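Local coordinates for suppressor of fused family protein (Neisseria gonorrhoeae, PDB 3K5J) that is of unknown function but, resembling the N-terminal domain of human Suppressor of fused, may act by binding other proteins, at residues Y4-V8 against S56-Q61; H11-W16 against Y125-L129; D20-W26 against F38-I44; R30-L35 against A83-S87; L63-F67 against Q95-G99. All coordinates share one frame; numbering follows the deposited sequence. Where two conformers were deposited one is given.

Contact 1: residues Y4-V8 against S56-Q61. With SO4 (sulfate ion), chain B.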
# COMPACT_ATOMS: atom_id res chain seq x y z
N TYR A 4 -0.13 -3.22 19.79
CA TYR A 4 0.60 -2.86 18.58
C TYR A 4 -0.33 -2.10 17.62
O TYR A 4 0.03 -1.09 17.05
CB TYR A 4 1.18 -4.12 17.88
CG TYR A 4 1.82 -3.75 16.57
CD1 TYR A 4 3.09 -3.23 16.52
CD2 TYR A 4 1.15 -3.88 15.37
CE1 TYR A 4 3.66 -2.80 15.36
CE2 TYR A 4 1.72 -3.47 14.18
CZ TYR A 4 2.97 -2.96 14.16
OH TYR A 4 3.57 -2.55 12.99
N ASN A 5 -1.55 -2.59 17.43
CA ASN A 5 -2.47 -1.92 16.53
C ASN A 5 -2.76 -0.49 16.97
O ASN A 5 -2.91 0.43 16.13
CB ASN A 5 -3.77 -2.72 16.43
CG ASN A 5 -3.61 -4.06 15.74
OD1 ASN A 5 -2.68 -4.23 14.92
ND2 ASN A 5 -4.46 -5.01 16.09
N GLN A 6 -2.86 -0.29 18.29
CA GLN A 6 -3.10 1.04 18.82
C GLN A 6 -1.87 1.93 18.56
O GLN A 6 -2.04 3.15 18.31
CB GLN A 6 -3.51 1.00 20.29
CG GLN A 6 -3.77 2.39 20.89
CD GLN A 6 -4.90 3.11 20.23
OE1 GLN A 6 -5.97 2.54 20.01
NE2 GLN A 6 -4.70 4.38 19.92
N THR A 7 -0.65 1.39 18.64
CA THR A 7 0.54 2.18 18.24
C THR A 7 0.44 2.64 16.78
O THR A 7 0.72 3.80 16.49
CB THR A 7 1.89 1.52 18.54
OG1 THR A 7 2.21 0.49 17.59
CG2 THR A 7 1.96 1.05 20.03
N VAL A 8 0.00 1.76 15.90
CA VAL A 8 -0.17 2.13 14.49
C VAL A 8 -1.25 3.20 14.35
O VAL A 8 -1.06 4.22 13.68
CB VAL A 8 -0.45 0.89 13.61
CG1 VAL A 8 -0.84 1.29 12.17
CG2 VAL A 8 0.72 -0.10 13.64
N SER A 56 -2.18 -1.14 6.44
CA SER A 56 -2.12 -2.38 7.20
C SER A 56 -1.66 -2.18 8.64
O SER A 56 -0.89 -1.25 8.91
CB SER A 56 -1.20 -3.37 6.50
OG SER A 56 0.18 -3.01 6.53
N SER A 57 -2.03 -3.12 9.50
CA SER A 57 -1.53 -3.12 10.87
C SER A 57 -1.40 -4.53 11.40
O SER A 57 -2.40 -5.23 11.64
CB SER A 57 -2.51 -2.33 11.77
OG SER A 57 -2.02 -2.23 13.11
N GLY A 58 -0.16 -4.95 11.55
CA GLY A 58 0.15 -6.26 12.13
C GLY A 58 1.34 -6.92 11.44
O GLY A 58 2.07 -7.71 12.04
N ILE A 59 1.55 -6.60 10.17
CA ILE A 59 2.66 -7.17 9.40
C ILE A 59 3.99 -6.71 10.00
O ILE A 59 4.97 -7.45 10.00
CB ILE A 59 2.55 -6.76 7.87
CG1 ILE A 59 1.26 -7.32 7.24
CG2 ILE A 59 3.84 -7.16 7.13
CD1 ILE A 59 0.89 -6.77 5.91
N GLY A 60 3.99 -5.50 10.55
CA GLY A 60 5.25 -4.92 11.04
C GLY A 60 5.85 -5.62 12.24
O GLY A 60 7.05 -5.55 12.44
N GLN A 61 5.06 -6.37 12.97
CA GLN A 61 5.59 -7.13 14.10
C GLN A 61 6.54 -8.25 13.65
O GLN A 61 7.38 -8.68 14.44
CB GLN A 61 4.46 -7.68 14.97
CG GLN A 61 3.61 -6.63 15.63
CD GLN A 61 2.78 -7.20 16.76
OE1 GLN A 61 1.78 -7.91 16.55
NE2 GLN A 61 3.24 -6.91 18.02
S SO4 B . 1.06 -6.77 21.13
O1 SO4 B . 0.04 -5.96 20.46
O2 SO4 B . 1.57 -7.81 20.24
O3 SO4 B . 2.14 -5.87 21.55
O4 SO4 B . 0.50 -7.41 22.33
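Tyr4, its CG turned away from the backbone N (chi1 175°) and toward the turn, lays one face of its ring on the side chain of Gln61; in this alpha/beta fold of the Suppressor of fused type, the N-terminal helix 2-15 is thus seated on the turn between strand 52-57 and helix 60-63. Gln61 CG stands over the ring centre, 3.5 Å from the centroid in a CH-pi contact, and the amide continues past Tyr4 CB with its plane 14° from that of the ring. Gly58 N meets the ring edge at CE2. One helical turn further on, Val8 CG2 packs on the hydroxyl of Ser57, which donates a hydrogen bond to Asn5 OD1 (OG to OD1 2.8 Å).

In the second shell, Glu66 accepts from the Tyr4 hydroxyl and from the backbone N of Gly58 and Gly60. A sulfate, probably from the crystallisation liquor, bridges the two segments: Tyr4 N reaches its O1 at 2.8 Å, and Gln61 NE2 reaches its O2 at 2.9 Å.

Contact 2: residues H11-W16 against Y125-L129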
# COMPACT_ATOMS: atom_id res chain seq x y z
N HIS A 11 -0.03 6.54 15.46
CA HIS A 11 0.91 7.05 14.48
C HIS A 11 0.15 7.71 13.31
O HIS A 11 0.45 8.83 12.89
CB HIS A 11 1.81 5.92 13.99
CG HIS A 11 2.78 6.33 12.94
ND1 HIS A 11 3.82 7.21 13.16
CD2 HIS A 11 2.88 5.94 11.64
CE1 HIS A 11 4.51 7.35 12.04
NE2 HIS A 11 3.96 6.59 11.10
N LEU A 12 -0.87 7.02 12.82
CA LEU A 12 -1.65 7.56 11.71
C LEU A 12 -2.46 8.78 12.13
O LEU A 12 -2.57 9.74 11.39
CB LEU A 12 -2.58 6.48 11.12
CG LEU A 12 -1.95 5.18 10.65
CD1 LEU A 12 -3.01 4.18 10.19
CD2 LEU A 12 -0.88 5.46 9.58
N GLN A 13 -3.03 8.72 13.33
CA GLN A 13 -3.87 9.82 13.83
C GLN A 13 -3.04 11.10 14.06
O GLN A 13 -3.53 12.23 13.82
CB GLN A 13 -4.61 9.41 15.10
CG GLN A 13 -5.68 10.35 15.50
CD GLN A 13 -6.83 10.46 14.48
OE1 GLN A 13 -7.76 9.64 14.53
NE2 GLN A 13 -6.79 11.48 13.56
N LYS A 14 -1.80 10.93 14.50
CA LYS A 14 -0.84 12.03 14.69
C LYS A 14 -0.47 12.68 13.37
O LYS A 14 -0.33 13.91 13.26
CB LYS A 14 0.43 11.52 15.39
CG LYS A 14 1.55 12.54 15.58
CD LYS A 14 2.84 11.88 15.99
CE LYS A 14 4.02 12.76 15.63
NZ LYS A 14 3.89 14.09 16.27
N PHE A 15 -0.29 11.85 12.33
CA PHE A 15 0.07 12.36 11.02
C PHE A 15 -1.11 13.09 10.38
O PHE A 15 -0.96 14.17 9.83
CB PHE A 15 0.61 11.23 10.13
CG PHE A 15 1.09 11.73 8.80
CD1 PHE A 15 2.23 12.47 8.74
CD2 PHE A 15 0.36 11.56 7.66
CE1 PHE A 15 2.63 13.02 7.57
CE2 PHE A 15 0.78 12.11 6.47
CZ PHE A 15 1.94 12.84 6.45
N TRP A 16 -2.30 12.49 10.48
CA TRP A 16 -3.54 13.09 10.01
C TRP A 16 -4.43 13.54 11.19
O TRP A 16 -5.51 12.99 11.41
CB TRP A 16 -4.28 12.15 9.10
CG TRP A 16 -3.62 11.88 7.77
CD1 TRP A 16 -3.56 12.74 6.72
CD2 TRP A 16 -3.00 10.67 7.34
NE1 TRP A 16 -2.91 12.14 5.67
CE2 TRP A 16 -2.58 10.86 6.01
CE3 TRP A 16 -2.73 9.45 7.94
CZ2 TRP A 16 -1.90 9.90 5.30
CZ3 TRP A 16 -2.04 8.46 7.20
CH2 TRP A 16 -1.67 8.69 5.91
N TYR A 125 3.85 11.69 1.53
CA TYR A 125 3.68 11.98 2.94
C TYR A 125 4.95 12.29 3.73
O TYR A 125 4.92 13.10 4.67
CB TYR A 125 2.88 10.85 3.59
CG TYR A 125 1.55 10.64 2.93
CD1 TYR A 125 0.68 11.71 2.77
CD2 TYR A 125 1.16 9.40 2.45
CE1 TYR A 125 -0.55 11.56 2.13
CE2 TYR A 125 -0.07 9.23 1.83
CZ TYR A 125 -0.94 10.29 1.69
OH TYR A 125 -2.14 10.07 1.02
N GLY A 126 6.06 11.67 3.35
CA GLY A 126 7.34 11.97 3.98
C GLY A 126 7.67 11.18 5.24
O GLY A 126 6.95 10.26 5.65
N GLN A 127 8.77 11.58 5.88
CA GLN A 127 9.37 10.84 6.93
C GLN A 127 8.51 10.73 8.18
O GLN A 127 8.61 9.74 8.91
CB GLN A 127 10.71 11.44 7.30
CG GLN A 127 11.55 10.54 8.22
CD GLN A 127 12.81 11.22 8.64
OE1 GLN A 127 12.78 12.16 9.44
NE2 GLN A 127 13.92 10.79 8.06
N GLU A 128 7.65 11.73 8.43
CA GLU A 128 6.79 11.67 9.62
C GLU A 128 5.84 10.47 9.57
O GLU A 128 5.50 9.91 10.60
CB GLU A 128 5.96 12.94 9.81
CG GLU A 128 5.19 13.01 11.14
CD GLU A 128 4.39 14.28 11.31
OE1 GLU A 128 4.41 15.13 10.40
OE2 GLU A 128 3.73 14.40 12.34
N LEU A 129 5.43 10.09 8.36
CA LEU A 129 4.66 8.87 8.18
C LEU A 129 5.57 7.63 8.06
O LEU A 129 5.28 6.59 8.63
CB LEU A 129 3.75 8.96 6.97
CG LEU A 129 2.85 7.71 6.78
CD1 LEU A 129 1.81 7.55 7.92
CD2 LEU A 129 2.11 7.74 5.39
O HOH W 1 2.89 10.47 12.70
O HOH W 2 1.54 15.67 12.02
O HOH W 3 1.24 15.88 9.12
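The last turn of helix 2-15 approaches the start of helix 127-130 most closely at Phe15 and Leu129, whose CA atoms are 6.4 Å apart, and Gly126 takes the N-cap position of the second helix. The Phe15 ring carries Leu129 CB over the centre of one face, 4.1 Å from the centroid, in a CH-pi contact. The edge of this ring receives the flank of Glu128, whose carboxylate, in the conformer given, is turned almost perpendicular to it, while Phe15 CZ reaches Tyr125 CB at 3.6 Å.

Phe15, Trp16 and Tyr125 form an aromatic cluster joining the two helix ends. Within it, Trp16 and Tyr125 make a T-shaped (edge-to-face) pair: the indole points its CZ2 edge at the face of the tyrosine, with the planes at 82°.

Deeper in, Leu129 CD1 and CD2 divide between Leu12 and the tip of the indole. His11, CG anti to the backbone N (chi1 178°), swings its ring across the leucine so that NE2 donates to Leu129 O at 2.8 Å; the oxygen lies in the imidazole plane, but the donor is tilted 28° from the carbonyl plane. Phe137 stacks on the same imidazole.

Contact 3: residues D20-W26 against F38-I44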
# COMPACT_ATOMS: atom_id res chain seq x y z
N ASP A 20 -10.79 11.65 10.42
CA ASP A 20 -11.35 10.47 11.05
C ASP A 20 -10.66 9.23 10.43
O ASP A 20 -10.39 9.20 9.23
CB ASP A 20 -12.85 10.40 10.85
CG ASP A 20 -13.58 11.58 11.53
OD1 ASP A 20 -13.18 11.95 12.67
OD2 ASP A 20 -14.52 12.11 10.90
N ILE A 21 -10.42 8.24 11.27
CA ILE A 21 -9.80 6.98 10.90
C ILE A 21 -10.65 5.85 11.45
O ILE A 21 -10.99 5.82 12.65
CB ILE A 21 -8.35 6.89 11.42
CG1 ILE A 21 -7.52 8.08 10.95
CG2 ILE A 21 -7.73 5.48 11.04
CD1 ILE A 21 -6.07 8.11 11.46
N LYS A 22 -11.01 4.92 10.58
CA LYS A 22 -11.83 3.75 10.91
C LYS A 22 -10.95 2.50 10.89
O LYS A 22 -10.15 2.34 9.98
CB LYS A 22 -12.98 3.55 9.90
CG LYS A 22 -13.86 2.29 10.15
CD LYS A 22 -15.09 2.20 9.24
CE LYS A 22 -16.04 1.08 9.65
NZ LYS A 22 -17.26 1.03 8.80
N GLY A 23 -11.14 1.62 11.85
CA GLY A 23 -10.44 0.35 11.91
C GLY A 23 -11.34 -0.80 11.57
O GLY A 23 -12.53 -0.81 11.93
N PHE A 24 -10.74 -1.78 10.91
CA PHE A 24 -11.39 -3.02 10.46
C PHE A 24 -10.65 -4.21 11.05
O PHE A 24 -9.42 -4.18 11.29
CB PHE A 24 -11.35 -3.13 8.95
CG PHE A 24 -12.10 -2.01 8.27
CD1 PHE A 24 -13.47 -2.12 8.09
CD2 PHE A 24 -11.48 -0.88 7.87
CE1 PHE A 24 -14.16 -1.11 7.46
CE2 PHE A 24 -12.21 0.15 7.24
CZ PHE A 24 -13.52 0.02 7.07
N THR A 25 -11.42 -5.26 11.32
CA THR A 25 -10.93 -6.50 11.88
C THR A 25 -11.58 -7.71 11.20
O THR A 25 -12.53 -7.57 10.43
CB THR A 25 -11.26 -6.58 13.41
OG1 THR A 25 -12.67 -6.64 13.56
CG2 THR A 25 -10.69 -5.41 14.23
N TRP A 26 -11.03 -8.89 11.48
CA TRP A 26 -11.58 -10.16 10.99
C TRP A 26 -11.91 -11.09 12.15
O TRP A 26 -11.14 -11.21 13.11
CB TRP A 26 -10.61 -10.89 10.07
CG TRP A 26 -10.49 -10.27 8.71
CD1 TRP A 26 -11.05 -10.75 7.56
CD2 TRP A 26 -9.73 -9.10 8.32
NE1 TRP A 26 -10.70 -9.94 6.49
CE2 TRP A 26 -9.92 -8.91 6.93
CE3 TRP A 26 -8.95 -8.17 9.00
CZ2 TRP A 26 -9.31 -7.88 6.22
CZ3 TRP A 26 -8.39 -7.12 8.30
CH2 TRP A 26 -8.60 -6.97 6.92
N PHE A 38 -4.72 -8.93 12.92
CA PHE A 38 -4.42 -8.01 11.82
C PHE A 38 -5.57 -7.05 11.61
O PHE A 38 -6.74 -7.42 11.62
CB PHE A 38 -4.18 -8.80 10.53
CG PHE A 38 -3.90 -7.93 9.32
CD1 PHE A 38 -2.67 -7.33 9.13
CD2 PHE A 38 -4.87 -7.80 8.34
CE1 PHE A 38 -2.43 -6.56 8.04
CE2 PHE A 38 -4.61 -7.06 7.20
CZ PHE A 38 -3.39 -6.42 7.06
N GLN A 39 -5.22 -5.78 11.36
CA GLN A 39 -6.21 -4.76 11.04
C GLN A 39 -5.86 -4.02 9.75
O GLN A 39 -4.73 -4.04 9.27
CB GLN A 39 -6.36 -3.69 12.14
CG GLN A 39 -6.94 -4.22 13.42
CD GLN A 39 -7.53 -3.15 14.31
OE1 GLN A 39 -6.94 -2.78 15.32
NE2 GLN A 39 -8.66 -2.58 13.88
N VAL A 40 -6.88 -3.37 9.19
CA VAL A 40 -6.67 -2.31 8.20
C VAL A 40 -7.30 -1.05 8.79
O VAL A 40 -8.40 -1.10 9.36
CB VAL A 40 -7.30 -2.66 6.82
CG1 VAL A 40 -7.35 -1.47 5.85
CG2 VAL A 40 -6.50 -3.85 6.22
N PHE A 41 -6.61 0.05 8.64
CA PHE A 41 -7.13 1.38 9.01
C PHE A 41 -7.41 2.18 7.75
O PHE A 41 -6.64 2.13 6.81
CB PHE A 41 -6.13 2.15 9.89
CG PHE A 41 -5.95 1.52 11.25
CD1 PHE A 41 -7.00 1.54 12.16
CD2 PHE A 41 -4.76 0.89 11.61
CE1 PHE A 41 -6.84 0.95 13.41
CE2 PHE A 41 -4.60 0.31 12.88
CZ PHE A 41 -5.63 0.31 13.77
N GLN A 42 -8.54 2.89 7.75
CA GLN A 42 -9.00 3.72 6.65
C GLN A 42 -9.01 5.18 7.11
O GLN A 42 -9.77 5.54 8.03
CB GLN A 42 -10.41 3.30 6.26
CG GLN A 42 -11.07 4.10 5.18
CD GLN A 42 -12.56 3.88 5.17
OE1 GLN A 42 -13.22 4.12 6.20
NE2 GLN A 42 -13.11 3.49 4.03
N VAL A 43 -8.18 6.00 6.48
CA VAL A 43 -8.13 7.42 6.73
C VAL A 43 -9.14 8.06 5.76
O VAL A 43 -8.99 7.95 4.54
CB VAL A 43 -6.72 8.01 6.54
CG1 VAL A 43 -6.70 9.48 6.96
CG2 VAL A 43 -5.65 7.18 7.31
N ILE A 44 -10.16 8.67 6.33
CA ILE A 44 -11.31 9.16 5.58
C ILE A 44 -11.06 10.60 5.15
O ILE A 44 -10.68 11.44 5.97
CB ILE A 44 -12.56 9.07 6.47
CG1 ILE A 44 -12.85 7.61 6.81
CG2 ILE A 44 -13.79 9.69 5.80
CD1 ILE A 44 -13.72 7.42 8.08
O HOH W 4 -12.06 12.59 7.98
O HOH W 5 -8.50 -9.09 12.88
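Phe24 and Gln42 stand on one face of an antiparallel strand pair, the phenyl ring turning its edge to the glutamine: Phe24 CE2 meets Gln42 CB at 3.8 Å, with ring and amide planes 80° apart. On the same face, Lys22 CB approaches Gln42 OE1, while Gln42 NE2 is hydrogen-bonded to Tyr54 OH and Glu74. The other face carries Ile21, Phe41 and Val43. Ile21 and Val43 run side by side in the same direction; a second branch of the isoleucine, CG2, crosses onto Phe41 CB at 3.9 Å, and Phe41 CD1 touches Gly23 CA at 3.6 Å.

Between the two faces runs the backbone ladder. Lys22 and Gln42 form a hydrogen-bonded pair (Gln42 N to Lys22 O 2.8 Å), flanked by the non-hydrogen-bonded pairs Ile21-Val43 and Gly23-Phe41. In the pair Phe24-Val40, Phe24 N bonds Val40 O, but the return bond from Val40 N is weak. Gln39, with CG beside its backbone N (chi1 -67°) and an extended chain, brings NE2 in above the carbonyl plane of Phe24 O as a second donor, at 3.1 Å. Beyond it, Trp26 lies alongside Phe38 and points an indole edge, CH2, at Val40 CG2 (3.8 Å).

Strand 39-43 has strand 52-57 as its other neighbour. Helix 2-15 packs on the face of Ile21 and Phe41, and helix 77-91 covers Trp26, Phe38 and Val40.

Contact 4: residues R30-L35 against A83-S87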
# COMPACT_ATOMS: atom_id res chain seq x y z
N ARG A 30 -8.54 -15.92 6.40
CA ARG A 30 -7.15 -16.31 6.44
C ARG A 30 -6.40 -15.63 7.56
O ARG A 30 -5.51 -16.22 8.14
CB ARG A 30 -6.48 -16.06 5.11
CG ARG A 30 -6.27 -14.63 4.76
CD ARG A 30 -5.98 -14.53 3.26
NE ARG A 30 -7.23 -14.57 2.52
CZ ARG A 30 -7.32 -14.54 1.18
NH1 ARG A 30 -6.25 -14.51 0.42
NH2 ARG A 30 -8.50 -14.53 0.61
N ILE A 31 -6.84 -14.41 7.87
CA ILE A 31 -6.23 -13.57 8.89
C ILE A 31 -6.17 -14.22 10.26
O ILE A 31 -5.16 -14.20 10.96
CB ILE A 31 -7.01 -12.24 9.00
CG1 ILE A 31 -6.70 -11.37 7.78
CG2 ILE A 31 -6.62 -11.50 10.29
CD1 ILE A 31 -5.18 -11.22 7.48
N VAL A 32 -7.29 -14.82 10.61
CA VAL A 32 -7.53 -15.35 11.96
C VAL A 32 -6.50 -16.43 12.30
O VAL A 32 -5.96 -16.41 13.40
CB VAL A 32 -8.95 -15.86 12.10
CG1 VAL A 32 -9.18 -16.44 13.47
CG2 VAL A 32 -9.92 -14.69 11.83
N GLU A 33 -6.14 -17.28 11.34
CA GLU A 33 -5.05 -18.29 11.58
C GLU A 33 -3.66 -17.76 11.28
O GLU A 33 -2.69 -17.96 12.02
CB GLU A 33 -5.28 -19.58 10.80
N GLU A 34 -3.55 -16.98 10.24
CA GLU A 34 -2.25 -16.65 9.69
C GLU A 34 -1.61 -15.42 10.30
O GLU A 34 -0.38 -15.33 10.35
CB GLU A 34 -2.32 -16.50 8.19
CG GLU A 34 -2.72 -17.83 7.50
CD GLU A 34 -2.70 -17.71 6.01
OE1 GLU A 34 -1.74 -17.07 5.45
OE2 GLU A 34 -3.59 -18.34 5.38
N LEU A 35 -2.43 -14.46 10.72
CA LEU A 35 -1.90 -13.25 11.32
C LEU A 35 -2.93 -12.68 12.28
O LEU A 35 -3.60 -11.68 12.02
CB LEU A 35 -1.42 -12.23 10.31
CG LEU A 35 -0.63 -11.02 10.79
CD1 LEU A 35 0.64 -11.45 11.56
CD2 LEU A 35 -0.25 -10.11 9.61
N ALA A 83 -5.52 -7.91 3.29
CA ALA A 83 -5.58 -9.22 3.95
C ALA A 83 -4.80 -10.29 3.17
O ALA A 83 -4.06 -11.09 3.74
CB ALA A 83 -7.02 -9.67 4.21
N MSE A 84 -4.95 -10.27 1.86
CA MSE A 84 -4.21 -11.19 0.99
C MSE A 84 -2.71 -10.95 1.15
O MSE A 84 -1.93 -11.91 1.26
CB MSE A 84 -4.65 -10.98 -0.45
CG MSE A 84 -3.81 -11.73 -1.47
SE MSE A 84 -4.19 -11.26 -3.30
CE MSE A 84 -3.31 -9.56 -3.33
N LEU A 85 -2.30 -9.67 1.17
CA LEU A 85 -0.87 -9.34 1.31
C LEU A 85 -0.30 -9.69 2.68
O LEU A 85 0.86 -10.05 2.80
CB LEU A 85 -0.55 -7.86 0.90
CG LEU A 85 -0.93 -7.53 -0.55
CD1 LEU A 85 -0.57 -6.06 -0.88
CD2 LEU A 85 -0.29 -8.48 -1.55
N ALA A 86 -1.10 -9.59 3.72
CA ALA A 86 -0.70 -10.01 5.05
C ALA A 86 -0.33 -11.50 5.01
O ALA A 86 0.71 -11.90 5.52
CB ALA A 86 -1.84 -9.78 6.04
N SER A 87 -1.20 -12.32 4.42
CA SER A 87 -0.91 -13.76 4.28
C SER A 87 0.37 -13.98 3.47
O SER A 87 1.25 -14.76 3.87
CB SER A 87 -2.08 -14.46 3.58
OG SER A 87 -1.71 -15.78 3.19
O HOH W 6 -3.75 -17.81 2.65
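The chain of Glu34 leaves the helix with CG beside the backbone N (chi1 -63°) and then runs extended, while Ser87 holds OG anti to its own N (chi1 169°); these two choices carry carboxylate and hydroxyl into contact across neighbouring helices. Ser87 OG donates to Glu34 OE1 at 2.6 Å, meeting the oxygen on its syn side and somewhat out of the carboxylate plane. A water closes the ring, giving one proton to Glu34 OE2 and the other to Ser87 OG, so both carboxylate oxygens and the hydroxyl are tied into one small polar cluster.

The axes of residues 30-34 and of residues 83-87 of helix 77-91 run nearly side by side in the same sense, 26° apart and 9.8 Å at closest approach. Ala83 and Ala86 offer methyls to the shorter helix. In the conformer given, Ile31 CD1 settles against Ala86 CB at 3.9 Å, with its CG1 on Ala83 CB; Leu35 CD2 reaches the same Ala86 methyl from just after the short helix, also at 3.9 Å. Toward solvent, Arg30 lays CD beside Ser87 CB (3.9 Å) and bends so that its guanidinium travels alongside selenomethionine Met84, NH1 to CB 4.0 Å in the conformer given.

This short helix bridges strands 21-24 and 39-43 in the chain. Outside the two segments, Trp26 packs on Ile31 and Ala83, and Phe38 packs on Ile31 and Ala86, linking helix 77-91 to the segments that flank those strands.

Contact 5: residues L63-F67 against Q95-G99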
# COMPACT_ATOMS: atom_id res chain seq x y z
N LEU A 63 7.75 -8.32 9.98
CA LEU A 63 8.48 -7.87 8.80
C LEU A 63 9.25 -6.56 9.01
O LEU A 63 10.18 -6.24 8.26
CB LEU A 63 7.47 -7.68 7.65
CG LEU A 63 7.95 -7.66 6.23
CD1 LEU A 63 8.50 -9.04 5.90
CD2 LEU A 63 6.83 -7.25 5.26
N GLY A 64 8.81 -5.76 9.98
CA GLY A 64 9.40 -4.45 10.22
C GLY A 64 8.80 -3.28 9.41
O GLY A 64 9.27 -2.14 9.49
N GLN A 65 7.75 -3.59 8.64
CA GLN A 65 7.06 -2.57 7.86
C GLN A 65 5.57 -2.95 7.69
O GLN A 65 5.21 -4.12 7.75
CB GLN A 65 7.71 -2.30 6.49
CG GLN A 65 7.95 -3.58 5.68
CD GLN A 65 9.40 -4.00 5.58
OE1 GLN A 65 10.23 -3.56 6.37
NE2 GLN A 65 9.69 -4.88 4.63
N GLU A 66 4.79 -1.90 7.50
CA GLU A 66 3.41 -1.96 7.05
C GLU A 66 3.32 -1.35 5.66
O GLU A 66 4.29 -0.75 5.17
CB GLU A 66 2.51 -1.16 7.98
CG GLU A 66 2.50 -1.61 9.43
CD GLU A 66 1.93 -2.97 9.75
OE1 GLU A 66 1.33 -3.61 8.86
OE2 GLU A 66 2.10 -3.42 10.93
N PHE A 67 2.14 -1.47 5.05
CA PHE A 67 1.92 -1.05 3.67
C PHE A 67 0.63 -0.21 3.59
O PHE A 67 -0.33 -0.45 4.33
CB PHE A 67 1.80 -2.26 2.76
CG PHE A 67 3.02 -3.14 2.77
CD1 PHE A 67 4.15 -2.76 2.05
CD2 PHE A 67 3.11 -4.22 3.61
CE1 PHE A 67 5.29 -3.53 2.10
CE2 PHE A 67 4.29 -4.97 3.68
CZ PHE A 67 5.37 -4.62 2.94
N GLN A 95 9.79 -11.10 -0.54
CA GLN A 95 9.11 -10.44 -1.66
C GLN A 95 8.39 -9.17 -1.24
O GLN A 95 7.81 -8.47 -2.08
CB GLN A 95 8.13 -11.38 -2.35
CG GLN A 95 8.83 -12.61 -2.95
CD GLN A 95 10.03 -12.25 -3.79
OE1 GLN A 95 9.95 -11.38 -4.66
NE2 GLN A 95 11.15 -12.90 -3.52
N PHE A 96 8.45 -8.85 0.05
CA PHE A 96 7.71 -7.68 0.56
C PHE A 96 8.67 -6.64 1.13
O PHE A 96 8.52 -6.14 2.23
CB PHE A 96 6.62 -8.13 1.54
CG PHE A 96 5.47 -8.74 0.83
CD1 PHE A 96 5.47 -10.06 0.45
CD2 PHE A 96 4.43 -7.93 0.44
CE1 PHE A 96 4.41 -10.59 -0.26
CE2 PHE A 96 3.38 -8.42 -0.27
CZ PHE A 96 3.37 -9.74 -0.67
N GLN A 97 9.65 -6.32 0.31
CA GLN A 97 10.68 -5.38 0.66
C GLN A 97 10.65 -4.21 -0.30
O GLN A 97 10.11 -4.34 -1.42
CB GLN A 97 12.06 -6.08 0.63
CG GLN A 97 12.16 -7.28 1.53
CD GLN A 97 11.97 -6.96 3.01
OE1 GLN A 97 12.29 -5.85 3.49
NE2 GLN A 97 11.45 -7.92 3.73
N LEU A 98 11.22 -3.06 0.10
CA LEU A 98 11.34 -1.93 -0.83
C LEU A 98 11.91 -2.36 -2.16
O LEU A 98 12.92 -3.10 -2.19
CB LEU A 98 12.28 -0.83 -0.32
CG LEU A 98 11.71 0.20 0.57
CD1 LEU A 98 12.87 1.03 1.12
CD2 LEU A 98 10.64 1.06 -0.09
N GLY A 99 11.30 -1.88 -3.22
CA GLY A 99 11.73 -2.11 -4.58
C GLY A 99 11.21 -3.38 -5.19
O GLY A 99 11.42 -3.62 -6.37
O HOH W 7 11.76 -7.63 6.55
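The Phe67 ring presents its edge to Phe96: the carbonyl oxygen of Phe96 lies in the ring plane, 3.6 Å from CZ, and Leu63 CD2 also lies in that plane, at the neighbouring stretch of edge. Phe96 in turn receives Phe67 CZ near the plane of its own ring, its CB lying 4.0 Å from that atom. These residues fasten the beginning of strand 65-71, within the mixed sheet of the alpha/beta fold, to the loop that leads from helix 77-91 to strand 101-103. Leu63 completes the apolar part by placing CD2 on Phe96 CB (3.8 Å) and CD1 near the amide of Gln97.

One amide nitrogen makes both direct hydrogen bonds. Gln65 has CG between its backbone N and carbonyl carbon (chi1 51°) and a sharp bend at chi2, which turns NE2 toward the loop, where it donates twice at 3.0 Å, to Phe96 O and to Gln97 OE1. Both acceptors lie close to the plane of the Gln65 amide, yet they are met differently: NE2 sits in the carbonyl plane of Phe96 but well above that of Gln97, and the two glutamine amides are turned 77° to each other. Holding two acceptors with one NH2 group fixes the amide's rotation. The Phe96 side chain also packs on Leu85, Ala88 and Ser89 of helix 77-91. A water links the two segments, donating to Leu63 O at 2.7 Å and accepting from Gln97 NE2 at 2.9 Å.

Overall arrangement
From the N terminus, helix 2-15 supplies the first halves of contacts 1 and 2, tying it to the turn after strand 52-57 and to helix 127-130; the two cross along the chain. Contact 3 closes a short loop between strands 21-24 and 39-43 and falls within the spans of both. Contact 4 opens inside that loop, at helix 30-34, and ends on helix 77-91, so it crosses contacts 1 and 3. Contact 5 follows contact 1 in series, crosses contact 4 and, like contacts 3 and 4, lies within the long span of contact 2. Contacts 1, 3 and 5 reach one sheet; contact 4 adds helix 77-91, packing against contacts 1, 3 and 5.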